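Local coordinates for protein metallo-beta-lactamase (Simiduia agarivorans, PDB 6MFI) that probably hydrolyses beta-lactam antibiotics as a zinc-dependent B3 metallo-beta-lactamase, at residues D114-M119 against A156-A161; V209-L214 against A239-L244; E31-S36 against Q261-R266. All coordinates share one frame; numbering follows the deposited sequence.

Contact 1 of 3, residues D114-M119 against A156-A161; sequences DHVGGM and ASFPVA. With ZN (zinc ion), chain B.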
ATOM      1  N   ASP A 114      -4.652   5.560  -8.148  1.00 12.51           N
ATOM      2  CA  ASP A 114      -4.168   4.254  -8.574  1.00 12.69           C
ATOM      3  C   ASP A 114      -4.132   3.237  -7.441  1.00 11.33           C
ATOM      4  O   ASP A 114      -3.853   2.062  -7.699  1.00 11.00           O
ATOM      5  CB  ASP A 114      -2.778   4.378  -9.203  1.00 13.91           C
ATOM      6  CG  ASP A 114      -1.787   5.081  -8.301  1.00 15.59           C
ATOM      7  OD1 ASP A 114      -2.156   6.109  -7.698  1.00 16.05           O
ATOM      8  OD2 ASP A 114      -0.637   4.606  -8.200  1.00 17.10           O
ATOM      9  N   HIS A 115      -4.411   3.648  -6.206  1.00 10.32           N
ATOM     10  CA  HIS A 115      -4.400   2.741  -5.066  1.00 10.37           C
ATOM     11  C   HIS A 115      -5.728   2.654  -4.330  1.00  9.83           C
ATOM     12  O   HIS A 115      -6.023   1.607  -3.750  1.00  8.64           O
ATOM     13  CB  HIS A 115      -3.309   3.152  -4.066  1.00 11.07           C
ATOM     14  CG  HIS A 115      -1.937   3.211  -4.662  1.00 11.94           C
ATOM     15  ND1 HIS A 115      -1.292   2.098  -5.159  1.00 12.24           N
ATOM     16  CD2 HIS A 115      -1.091   4.250  -4.847  1.00 12.51           C
ATOM     17  CE1 HIS A 115      -0.107   2.451  -5.623  1.00 12.90           C
ATOM     18  NE2 HIS A 115       0.042   3.750  -5.443  1.00 12.59           N
ATOM     19  N   VAL A 116      -6.534   3.716  -4.334  1.00  9.78           N
ATOM     20  CA  VAL A 116      -7.793   3.724  -3.596  1.00  9.76           C
ATOM     21  C   VAL A 116      -8.935   4.138  -4.514  1.00  9.27           C
ATOM     22  O   VAL A 116     -10.036   4.448  -4.048  1.00  8.94           O
ATOM     23  CB  VAL A 116      -7.713   4.653  -2.371  1.00  9.56           C
ATOM     24  CG1 VAL A 116      -6.654   4.164  -1.396  1.00  9.42           C
ATOM     25  CG2 VAL A 116      -7.421   6.079  -2.809  1.00  9.77           C
ATOM     26  N   GLY A 117      -8.681   4.142  -5.824  1.00  9.69           N
ATOM     27  CA  GLY A 117      -9.703   4.577  -6.763  1.00  9.73           C
ATOM     28  C   GLY A 117     -10.938   3.696  -6.746  1.00  9.83           C
ATOM     29  O   GLY A 117     -12.061   4.181  -6.913  1.00 10.25           O
ATOM     30  N   GLY A 118     -10.751   2.396  -6.542  1.00  9.55           N
ATOM     31  CA  GLY A 118     -11.868   1.472  -6.508  1.00  9.71           C
ATOM     32  C   GLY A 118     -12.250   1.046  -5.107  1.00  9.54           C
ATOM     33  O   GLY A 118     -12.845  -0.018  -4.916  1.00 10.50           O
ATOM     34  N   MET A 119     -11.914   1.875  -4.115  1.00  9.76           N
ATOM     35  CA  MET A 119     -12.208   1.526  -2.729  1.00 10.32           C
ATOM     36  C   MET A 119     -13.709   1.488  -2.472  1.00 10.65           C
ATOM     37  O   MET A 119     -14.194   0.628  -1.728  1.00 11.21           O
ATOM     38  CB  MET A 119     -11.524   2.516  -1.787  1.00 10.55           C
ATOM     39  CG  MET A 119     -11.338   2.010  -0.366  1.00 11.35           C
ATOM     40  SD  MET A 119     -10.477   0.429  -0.292  1.00 11.37           S
ATOM     41  CE  MET A 119      -8.789   0.976  -0.039  1.00 10.81           C
ATOM     42  N   ALA A 156      -7.268  13.296 -11.293  1.00 23.04           N
ATOM     43  CA  ALA A 156      -8.422  12.475 -11.641  1.00 23.65           C
ATOM     44  C   ALA A 156      -9.229  12.111 -10.401  1.00 24.00           C
ATOM     45  O   ALA A 156      -8.669  11.734  -9.371  1.00 24.76           O
ATOM     46  CB  ALA A 156      -7.977  11.218 -12.372  1.00 23.27           C
ATOM     47  N   SER A 157     -10.549  12.227 -10.506  1.00 23.43           N
ATOM     48  CA  SER A 157     -11.442  11.906  -9.405  1.00 22.16           C
ATOM     49  C   SER A 157     -11.887  10.449  -9.481  1.00 20.05           C
ATOM     50  O   SER A 157     -11.829   9.806 -10.531  1.00 19.85           O
ATOM     51  CB  SER A 157     -12.662  12.828  -9.415  1.00 23.16           C
ATOM     52  OG  SER A 157     -13.448  12.621 -10.575  1.00 24.04           O
ATOM     53  N   PHE A 158     -12.333   9.934  -8.344  1.00 17.90           N
ATOM     54  CA  PHE A 158     -12.820   8.571  -8.219  1.00 16.14           C
ATOM     55  C   PHE A 158     -14.042   8.579  -7.315  1.00 15.05           C
ATOM     56  O   PHE A 158     -14.254   9.536  -6.561  1.00 13.92           O
ATOM     57  CB  PHE A 158     -11.736   7.633  -7.667  1.00 15.88           C
ATOM     58  CG  PHE A 158     -11.012   8.172  -6.465  1.00 16.24           C
ATOM     59  CD1 PHE A 158     -11.499   7.950  -5.189  1.00 16.27           C
ATOM     60  CD2 PHE A 158      -9.834   8.886  -6.612  1.00 16.99           C
ATOM     61  CE1 PHE A 158     -10.832   8.438  -4.082  1.00 16.92           C
ATOM     62  CE2 PHE A 158      -9.162   9.377  -5.509  1.00 17.73           C
ATOM     63  CZ  PHE A 158      -9.663   9.153  -4.242  1.00 17.68           C
ATOM     64  N   PRO A 159     -14.881   7.541  -7.386  1.00 15.48           N
ATOM     65  CA  PRO A 159     -16.100   7.524  -6.566  1.00 15.65           C
ATOM     66  C   PRO A 159     -15.794   7.663  -5.081  1.00 14.60           C
ATOM     67  O   PRO A 159     -14.821   7.104  -4.571  1.00 13.97           O
ATOM     68  CB  PRO A 159     -16.721   6.160  -6.886  1.00 15.93           C
ATOM     69  CG  PRO A 159     -16.225   5.838  -8.249  1.00 16.41           C
ATOM     70  CD  PRO A 159     -14.835   6.402  -8.322  1.00 16.17           C
ATOM     71  N   VAL A 160     -16.645   8.423  -4.388  1.00 13.97           N
ATOM     72  CA  VAL A 160     -16.444   8.667  -2.967  1.00 13.31           C
ATOM     73  C   VAL A 160     -16.730   7.395  -2.176  1.00 11.91           C
ATOM     74  O   VAL A 160     -17.583   6.577  -2.546  1.00 10.86           O
ATOM     75  CB  VAL A 160     -17.319   9.839  -2.482  1.00 13.96           C
ATOM     76  CG1 VAL A 160     -17.123  11.053  -3.377  1.00 14.60           C
ATOM     77  CG2 VAL A 160     -18.788   9.439  -2.440  1.00 14.04           C
ATOM     78  N   ALA A 161     -15.999   7.221  -1.079  1.00 12.25           N
ATOM     79  CA  ALA A 161     -16.115   6.045  -0.233  1.00 12.88           C
ATOM     80  C   ALA A 161     -16.564   6.450   1.165  1.00 14.05           C
ATOM     81  O   ALA A 161     -16.476   7.617   1.557  1.00 14.65           O
ATOM     82  CB  ALA A 161     -14.789   5.278  -0.160  1.00 12.74           C
TER
HETATM   83 ZN    ZN B 401       0.936   5.043  -6.995  1.00 10.69          ZN
HETATM   84  O   HOH W   1       0.728   7.018  -7.045  1.00 11.01           O
HETATM   85  O   HOH W   2     -13.620   4.563  -4.913  1.00 13.27           O
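Gly117 O and Pro159 O both accept a hydrogen bond from one water, which joins the two segments where no direct hydrogen bond does; the bond to Gly117 O is the shorter at 2.6 Å, and that to Pro159 O is 2.8 Å. Beside this bridge Phe158 CB lies 3.5 Å from Gly117 O. With CG between the backbone N and the carbonyl carbon (chi1 47°), the Phe158 ring comes obliquely against Gly117 CA and Val116 O. The far end of the ring reaches the valine side chain, Phe158 CZ lying 4.1 Å from Val116 CG2, and Met140 of helix 134-142 also packs on Val116. A few residues upstream the chain binds zinc through Asp114 OD2 at 2.0 Å and His115 NE2 at 2.2 Å. His253 and a water complete the site, and that water also donates a weak hydrogen bond to Asp114 OD1. Asp114 and His115 close the His-x-His-x-Asp-His signature of the family. The chemistry therefore differs at the two ends of 114-119: the metal would polarise its bound water at one, while at the other a bridging water and packing by the Phe158 ring join the Val116-Met119 type I turn to the 156-161 loop.

Contact 2 of 3, residues V209-L214 against A239-L244; sequences VYADSL and ATLADL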
ATOM      1  N   VAL A 209       5.987  -5.546   6.388  1.00 16.84           N
ATOM      2  CA  VAL A 209       5.732  -4.110   6.393  1.00 15.81           C
ATOM      3  C   VAL A 209       5.284  -3.700   4.999  1.00 14.84           C
ATOM      4  O   VAL A 209       5.987  -3.961   4.014  1.00 15.05           O
ATOM      5  CB  VAL A 209       6.966  -3.301   6.825  1.00 16.59           C
ATOM      6  CG1 VAL A 209       6.744  -1.820   6.562  1.00 15.70           C
ATOM      7  CG2 VAL A 209       7.274  -3.545   8.295  1.00 17.88           C
ATOM      8  N   TYR A 210       4.117  -3.063   4.916  1.00 14.18           N
ATOM      9  CA  TYR A 210       3.586  -2.541   3.658  1.00 14.26           C
ATOM     10  C   TYR A 210       3.925  -1.054   3.598  1.00 14.26           C
ATOM     11  O   TYR A 210       3.111  -0.183   3.903  1.00 13.94           O
ATOM     12  CB  TYR A 210       2.084  -2.797   3.570  1.00 13.92           C
ATOM     13  CG  TYR A 210       1.472  -2.521   2.214  1.00 13.28           C
ATOM     14  CD1 TYR A 210       1.989  -3.101   1.063  1.00 13.55           C
ATOM     15  CD2 TYR A 210       0.365  -1.693   2.090  1.00 12.42           C
ATOM     16  CE1 TYR A 210       1.423  -2.853  -0.177  1.00 13.26           C
ATOM     17  CE2 TYR A 210      -0.206  -1.440   0.859  1.00 12.10           C
ATOM     18  CZ  TYR A 210       0.325  -2.023  -0.271  1.00 12.52           C
ATOM     19  OH  TYR A 210      -0.247  -1.771  -1.495  1.00 12.95           O
ATOM     20  N   ALA A 211       5.164  -0.769   3.201  1.00 15.20           N
ATOM     21  CA  ALA A 211       5.667   0.597   3.185  1.00 15.37           C
ATOM     22  C   ALA A 211       5.093   1.373   2.006  1.00 15.16           C
ATOM     23  O   ALA A 211       5.032   0.868   0.882  1.00 15.71           O
ATOM     24  CB  ALA A 211       7.194   0.604   3.121  1.00 16.46           C
ATOM     25  N   ASP A 212       4.684   2.612   2.273  1.00 17.81           N
ATOM     26  CA  ASP A 212       4.090   3.457   1.250  1.00 17.55           C
ATOM     27  C   ASP A 212       5.115   3.787   0.163  1.00 16.92           C
ATOM     28  O   ASP A 212       6.321   3.581   0.320  1.00 17.35           O
ATOM     29  CB  ASP A 212       3.539   4.738   1.879  1.00 18.83           C
ATOM     30  CG  ASP A 212       2.733   5.573   0.902  1.00 19.80           C
ATOM     31  OD1 ASP A 212       1.631   5.133   0.514  1.00 19.67           O
ATOM     32  OD2 ASP A 212       3.204   6.664   0.518  1.00 20.71           O
ATOM     33  N   SER A 213       4.608   4.303  -0.961  1.00 16.50           N
ATOM     34  CA  SER A 213       5.472   4.666  -2.081  1.00 16.20           C
ATOM     35  C   SER A 213       6.559   5.641  -1.647  1.00 16.77           C
ATOM     36  O   SER A 213       7.732   5.475  -2.001  1.00 16.97           O
ATOM     37  CB  SER A 213       4.635   5.251  -3.218  1.00 15.79           C
ATOM     38  OG  SER A 213       3.634   4.336  -3.629  1.00 14.74           O
ATOM     39  N   LEU A 214       6.187   6.667  -0.883  1.00 17.47           N
ATOM     40  CA  LEU A 214       7.116   7.625  -0.291  1.00 18.77           C
ATOM     41  C   LEU A 214       7.930   8.387  -1.331  1.00 19.42           C
ATOM     42  O   LEU A 214       8.857   9.119  -0.966  1.00 20.38           O
ATOM     43  CB  LEU A 214       8.061   6.935   0.702  1.00 19.27           C
ATOM     44  CG  LEU A 214       7.404   6.322   1.941  1.00 19.70           C
ATOM     45  CD1 LEU A 214       8.455   5.872   2.927  1.00 20.71           C
ATOM     46  CD2 LEU A 214       6.461   7.310   2.595  1.00 20.21           C
ATOM     47  N   ALA A 239      12.509   8.262   8.952  1.00 30.56           N
ATOM     48  CA  ALA A 239      13.346   7.766  10.039  1.00 31.41           C
ATOM     49  C   ALA A 239      12.613   6.726  10.874  1.00 31.20           C
ATOM     50  O   ALA A 239      13.248   5.856  11.482  1.00 32.00           O
ATOM     51  CB  ALA A 239      13.811   8.927  10.919  1.00 32.86           C
ATOM     52  N   THR A 240      11.281   6.794  10.915  1.00 30.25           N
ATOM     53  CA  THR A 240      10.505   5.791  11.634  1.00 30.36           C
ATOM     54  C   THR A 240      10.428   4.484  10.854  1.00 28.64           C
ATOM     55  O   THR A 240      10.555   3.403  11.439  1.00 28.43           O
ATOM     56  CB  THR A 240       9.100   6.320  11.926  1.00 30.61           C
ATOM     57  OG1 THR A 240       9.191   7.603  12.557  1.00 32.31           O
ATOM     58  CG2 THR A 240       8.350   5.364  12.841  1.00 30.98           C
ATOM     59  N   LEU A 241      10.229   4.565   9.535  1.00 27.39           N
ATOM     60  CA  LEU A 241      10.121   3.356   8.723  1.00 26.11           C
ATOM     61  C   LEU A 241      11.431   2.579   8.704  1.00 27.22           C
ATOM     62  O   LEU A 241      11.426   1.342   8.711  1.00 26.81           O
ATOM     63  CB  LEU A 241       9.695   3.716   7.300  1.00 24.86           C
ATOM     64  CG  LEU A 241       9.773   2.581   6.276  1.00 23.69           C
ATOM     65  CD1 LEU A 241       8.702   1.533   6.548  1.00 23.07           C
ATOM     66  CD2 LEU A 241       9.667   3.111   4.857  1.00 22.90           C
ATOM     67  N   ALA A 242      12.565   3.285   8.683  1.00 29.29           N
ATOM     68  CA  ALA A 242      13.855   2.612   8.593  1.00 31.16           C
ATOM     69  C   ALA A 242      14.161   1.793   9.841  1.00 32.82           C
ATOM     70  O   ALA A 242      14.880   0.790   9.759  1.00 33.18           O
ATOM     71  CB  ALA A 242      14.965   3.634   8.350  1.00 32.99           C
ATOM     72  N   ASP A 243      13.627   2.192  10.993  1.00 34.14           N
ATOM     73  CA  ASP A 243      13.928   1.540  12.260  1.00 36.32           C
ATOM     74  C   ASP A 243      12.842   0.567  12.701  1.00 35.52           C
ATOM     75  O   ASP A 243      12.926   0.022  13.807  1.00 36.90           O
ATOM     76  CB  ASP A 243      14.160   2.589  13.348  1.00 38.33           C
ATOM     77  CG  ASP A 243      15.264   2.196  14.308  1.00 41.55           C
ATOM     78  OD1 ASP A 243      16.104   1.351  13.935  1.00 42.03           O
ATOM     79  OD2 ASP A 243      15.292   2.731  15.437  1.00 43.43           O
ATOM     80  N   LEU A 244      11.829   0.335  11.872  1.00 33.29           N
ATOM     81  CA  LEU A 244      10.773  -0.600  12.229  1.00 31.90           C
ATOM     82  C   LEU A 244      11.279  -2.035  12.169  1.00 31.82           C
ATOM     83  O   LEU A 244      12.140  -2.382  11.354  1.00 31.71           O
ATOM     84  CB  LEU A 244       9.574  -0.442  11.292  1.00 30.07           C
ATOM     85  CG  LEU A 244       8.716   0.817  11.418  1.00 30.17           C
ATOM     86  CD1 LEU A 244       7.597   0.803  10.388  1.00 28.51           C
ATOM     87  CD2 LEU A 244       8.156   0.948  12.824  1.00 31.63           C
TER
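The end of strand 206-210 and the loop that follows it run past the last turn of helix 228-242, with Ala211 CA 7.6 Å from Leu241 CA and Val209 CA 8.5 Å from Leu244 CA. Leu241 carries the contact from the helix side. Its CG stands anti to the backbone N (chi1 170°), which sets its two methyls against Val209, Ala211 and Leu214. CD1 of Leu241 meets Val209 CG1 and Ala211 CB, each at 3.9 Å. Its other methyl, CD2, also touches Ala211 CB but comes closest to Leu214, at 3.6 Å from Leu214 CD1. The alanine methyl thus abuts both branches, with valine and leucine at its flanks. The backbone before Leu214 folds in an Asx turn: Leu214 N donates to Asp212 OD2 (3.3 Å, N-H...O angle 157°), coming in 47° out of the carboxylate plane. The other oxygen, Asp212 OD1, accepts from His110 ND1, consistent with a second-shell role in orienting that zinc ligand. Helix 274-291 adds Tyr278 against Leu241 and Ile282 against Leu214, extending the apolar layer. Such packing of a helix on its own strand belongs to a beta-alpha-beta crossover, here strand 206-210, helix 228-242 and strand 248-250, in one half of the alpha-beta/beta-alpha sandwich of metallo-beta-lactamases.

Contact 3 of 3, residues E31-S36 against Q261-R266; sequences EHWVDS and QRLSER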
ATOM      1  N   GLU A  31       5.404 -17.896  -9.051  1.00 39.08           N
ATOM      2  CA  GLU A  31       6.125 -18.175 -10.288  1.00 37.89           C
ATOM      3  C   GLU A  31       5.273 -17.817 -11.496  1.00 34.83           C
ATOM      4  O   GLU A  31       5.766 -17.227 -12.465  1.00 35.08           O
ATOM      5  CB  GLU A  31       6.539 -19.646 -10.350  1.00 39.72           C
ATOM      6  CG  GLU A  31       7.152 -20.040 -11.688  1.00 41.28           C
ATOM      7  CD  GLU A  31       6.653 -21.376 -12.200  1.00 42.42           C
ATOM      8  OE1 GLU A  31       6.255 -22.225 -11.377  1.00 42.45           O
ATOM      9  OE2 GLU A  31       6.642 -21.569 -13.434  1.00 43.33           O
ATOM     10  N   HIS A  32       3.985 -18.170 -11.455  1.00 31.65           N
ATOM     11  CA  HIS A  32       3.063 -17.743 -12.498  1.00 29.01           C
ATOM     12  C   HIS A  32       2.945 -16.227 -12.545  1.00 25.84           C
ATOM     13  O   HIS A  32       2.733 -15.654 -13.619  1.00 25.36           O
ATOM     14  CB  HIS A  32       1.690 -18.379 -12.274  1.00 29.30           C
ATOM     15  CG  HIS A  32       0.716 -18.128 -13.382  1.00 29.79           C
ATOM     16  ND1 HIS A  32       1.089 -18.090 -14.708  1.00 30.68           N
ATOM     17  CD2 HIS A  32      -0.619 -17.902 -13.362  1.00 29.39           C
ATOM     18  CE1 HIS A  32       0.027 -17.852 -15.457  1.00 30.67           C
ATOM     19  NE2 HIS A  32      -1.023 -17.734 -14.663  1.00 29.84           N
ATOM     20  N   TRP A  33       3.089 -15.560 -11.396  1.00 23.80           N
ATOM     21  CA  TRP A  33       3.024 -14.101 -11.371  1.00 22.29           C
ATOM     22  C   TRP A  33       4.208 -13.481 -12.102  1.00 22.26           C
ATOM     23  O   TRP A  33       4.041 -12.510 -12.848  1.00 22.17           O
ATOM     24  CB  TRP A  33       2.965 -13.601  -9.928  1.00 21.10           C
ATOM     25  CG  TRP A  33       2.547 -12.165  -9.814  1.00 20.24           C
ATOM     26  CD1 TRP A  33       1.290 -11.695  -9.578  1.00 19.69           C
ATOM     27  CD2 TRP A  33       3.390 -11.012  -9.938  1.00 19.81           C
ATOM     28  NE1 TRP A  33       1.295 -10.322  -9.544  1.00 19.09           N
ATOM     29  CE2 TRP A  33       2.572  -9.878  -9.762  1.00 19.14           C
ATOM     30  CE3 TRP A  33       4.755 -10.828 -10.177  1.00 20.07           C
ATOM     31  CZ2 TRP A  33       3.074  -8.579  -9.819  1.00 18.19           C
ATOM     32  CZ3 TRP A  33       5.251  -9.539 -10.234  1.00 19.55           C
ATOM     33  CH2 TRP A  33       4.412  -8.431 -10.056  1.00 18.45           C
ATOM     34  N   VAL A  34       5.411 -14.022 -11.892  1.00 22.47           N
ATOM     35  CA  VAL A  34       6.585 -13.516 -12.600  1.00 22.72           C
ATOM     36  C   VAL A  34       6.432 -13.731 -14.099  1.00 23.23           C
ATOM     37  O   VAL A  34       6.828 -12.884 -14.910  1.00 23.54           O
ATOM     38  CB  VAL A  34       7.864 -14.180 -12.058  1.00 23.65           C
ATOM     39  CG1 VAL A  34       9.092 -13.624 -12.761  1.00 24.66           C
ATOM     40  CG2 VAL A  34       7.974 -13.973 -10.557  1.00 22.72           C
ATOM     41  N   ASP A  35       5.842 -14.862 -14.495  1.00 23.56           N
ATOM     42  CA  ASP A  35       5.613 -15.118 -15.911  1.00 24.63           C
ATOM     43  C   ASP A  35       4.467 -14.274 -16.459  1.00 23.19           C
ATOM     44  O   ASP A  35       4.423 -14.002 -17.665  1.00 23.57           O
ATOM     45  CB  ASP A  35       5.330 -16.603 -16.140  1.00 26.22           C
ATOM     46  CG  ASP A  35       6.496 -17.488 -15.741  1.00 28.10           C
ATOM     47  OD1 ASP A  35       7.655 -17.034 -15.848  1.00 28.84           O
ATOM     48  OD2 ASP A  35       6.252 -18.640 -15.320  1.00 28.77           O
ATOM     49  N   SER A  36       3.540 -13.851 -15.600  1.00 20.89           N
ATOM     50  CA  SER A  36       2.370 -13.107 -16.051  1.00 19.71           C
ATOM     51  C   SER A  36       2.543 -11.600 -15.953  1.00 18.02           C
ATOM     52  O   SER A  36       1.942 -10.864 -16.744  1.00 17.71           O
ATOM     53  CB  SER A  36       1.134 -13.517 -15.243  1.00 18.95           C
ATOM     54  OG  SER A  36       0.917 -14.914 -15.314  1.00 20.05           O
ATOM     55  N   GLN A 261      11.727  -9.234  -8.913  1.00 23.92           N
ATOM     56  CA  GLN A 261      13.068  -9.810  -8.903  1.00 26.17           C
ATOM     57  C   GLN A 261      13.266 -10.730  -7.705  1.00 26.48           C
ATOM     58  O   GLN A 261      13.865 -11.803  -7.835  1.00 28.16           O
ATOM     59  CB  GLN A 261      14.119  -8.701  -8.915  1.00 26.91           C
ATOM     60  CG  GLN A 261      14.023  -7.774 -10.115  1.00 27.37           C
ATOM     61  CD  GLN A 261      13.206  -6.529  -9.829  1.00 25.91           C
ATOM     62  OE1 GLN A 261      11.988  -6.596  -9.652  1.00 24.46           O
ATOM     63  NE2 GLN A 261      13.872  -5.381  -9.791  1.00 26.22           N
ATOM     64  N   ARG A 262      12.764 -10.334  -6.533  1.00 25.40           N
ATOM     65  CA  ARG A 262      12.875 -11.193  -5.358  1.00 26.39           C
ATOM     66  C   ARG A 262      12.092 -12.487  -5.544  1.00 27.53           C
ATOM     67  O   ARG A 262      12.508 -13.548  -5.062  1.00 28.61           O
ATOM     68  CB  ARG A 262      12.391 -10.449  -4.113  1.00 25.09           C
ATOM     69  CG  ARG A 262      13.270  -9.281  -3.700  1.00 25.04           C
ATOM     70  CD  ARG A 262      12.720  -8.597  -2.458  1.00 24.01           C
ATOM     71  NE  ARG A 262      11.458  -7.913  -2.722  1.00 22.86           N
ATOM     72  CZ  ARG A 262      10.542  -7.648  -1.797  1.00 22.33           C
ATOM     73  NH1 ARG A 262      10.745  -8.012  -0.537  1.00 23.22           N
ATOM     74  NH2 ARG A 262       9.422  -7.021  -2.129  1.00 20.91           N
ATOM     75  N   LEU A 263      10.953 -12.421  -6.239  1.00 27.55           N
ATOM     76  CA  LEU A 263      10.175 -13.628  -6.498  1.00 29.57           C
ATOM     77  C   LEU A 263      10.885 -14.544  -7.488  1.00 34.19           C
ATOM     78  O   LEU A 263      10.863 -15.771  -7.335  1.00 35.77           O
ATOM     79  CB  LEU A 263       8.787 -13.254  -7.020  1.00 27.16           C
ATOM     80  CG  LEU A 263       7.741 -12.814  -5.994  1.00 25.00           C
ATOM     81  CD1 LEU A 263       6.433 -12.460  -6.685  1.00 23.72           C
ATOM     82  CD2 LEU A 263       7.522 -13.895  -4.950  1.00 25.34           C
ATOM     83  N   SER A 264      11.525 -13.966  -8.505  1.00 36.92           N
ATOM     84  CA  SER A 264      12.160 -14.775  -9.541  1.00 41.19           C
ATOM     85  C   SER A 264      13.537 -15.269  -9.113  1.00 44.71           C
ATOM     86  O   SER A 264      13.926 -16.395  -9.447  1.00 45.54           O
ATOM     87  CB  SER A 264      12.269 -13.969 -10.835  1.00 42.22           C
ATOM     88  OG  SER A 264      13.380 -14.391 -11.606  1.00 45.27           O
ATOM     89  N   GLU A 265      14.283 -14.450  -8.373  1.00 46.95           N
ATOM     90  CA  GLU A 265      15.671 -14.754  -8.046  1.00 51.14           C
ATOM     91  C   GLU A 265      15.825 -15.668  -6.839  1.00 52.63           C
ATOM     92  O   GLU A 265      16.738 -16.501  -6.824  1.00 55.03           O
ATOM     93  CB  GLU A 265      16.449 -13.460  -7.780  1.00 50.98           C
ATOM     94  CG  GLU A 265      17.367 -13.032  -8.907  1.00 52.92           C
ATOM     95  CD  GLU A 265      17.597 -11.535  -8.923  1.00 52.50           C
ATOM     96  OE1 GLU A 265      17.508 -10.903  -7.846  1.00 51.88           O
ATOM     97  OE2 GLU A 265      17.854 -10.987 -10.016  1.00 53.93           O
ATOM     98  N   ARG A 266      14.968 -15.541  -5.830  1.00 52.07           N
ATOM     99  CA  ARG A 266      15.222 -16.147  -4.531  1.00 53.74           C
ATOM    100  C   ARG A 266      14.056 -17.036  -4.115  1.00 52.70           C
ATOM    101  O   ARG A 266      13.046 -17.160  -4.816  1.00 51.67           O
ATOM    102  CB  ARG A 266      15.461 -15.073  -3.471  1.00 53.78           C
ATOM    103  CG  ARG A 266      16.343 -13.934  -3.922  1.00 54.94           C
ATOM    104  CD  ARG A 266      16.074 -12.741  -3.043  1.00 54.41           C
ATOM    105  NE  ARG A 266      15.577 -13.172  -1.741  1.00 55.52           N
ATOM    106  CZ  ARG A 266      15.469 -12.380  -0.684  1.00 55.56           C
ATOM    107  NH1 ARG A 266      15.009 -12.860   0.463  1.00 56.12           N
ATOM    108  NH2 ARG A 266      15.839 -11.112  -0.772  1.00 55.00           N
TER
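Val34 is set against Leu263 and Ser264 in a helix-helix packing of the N-terminal helix 30-36 on helix 259-265, whose local axes approach to 9.4 Å and cross at -119°. Within these segments two consecutive residues of each helix touch, and Val34, whose CA is nearest that of Ser264, is the most covered. From Val34 CB, still 4.6 Å from Ser264 CB, the side chain forks. CG1 of Val34, anti to the backbone N (chi1 -178°), runs out to Ser264 CB at 3.7 Å. The other methyl, CG2, stands beside the backbone N and presses on Leu263 CB, also at 3.7 Å, with the Ser264 backbone N slightly farther off. The valine therefore straddles two consecutive residues of the partner helix and uses a different methyl for each. Alongside, Leu263 CD1 approaches Trp33 CE3 obliquely at 4.2 Å. The indole has its own aromatic neighbours, Phe50 edge-to-face and Tyr58 with its ring plane steeply inclined, both from strands of the sheet, 50-53 and 56-58. The pairing is apolar and partly buried, although a weak hydrogen bond from Arg260 NH2 to Val34 O adds a polar link between the helices. At the end of the N-terminal helix Ser36 OG donates to His32 O at 2.6 Å and sits 3.0 Å above the plane of the His32 ring, near its rim.

In the fold
Contacts 1 and 2 lie on opposite sides of the chain's centre, their own centres 23 Å apart, yet they touch at the active site: His115 NE2 comes within 4.1 Å of Ser213 OG in simple packing. Contact 1 supplies ligands directly, whereas contact 2 lies beside ligands of the other zinc, the Leu214 side chain about 5 Å from that of His188. Contact 3 is more peripheral. Its centre is 29 Å from that of contact 1 and 24 Å from that of contact 2, and it touches neither, but the Trp33 side chain stands about 10 Å from that of His253. In sequence, contact 3 spans the other two, bringing the chain's beginning near its C-terminal part.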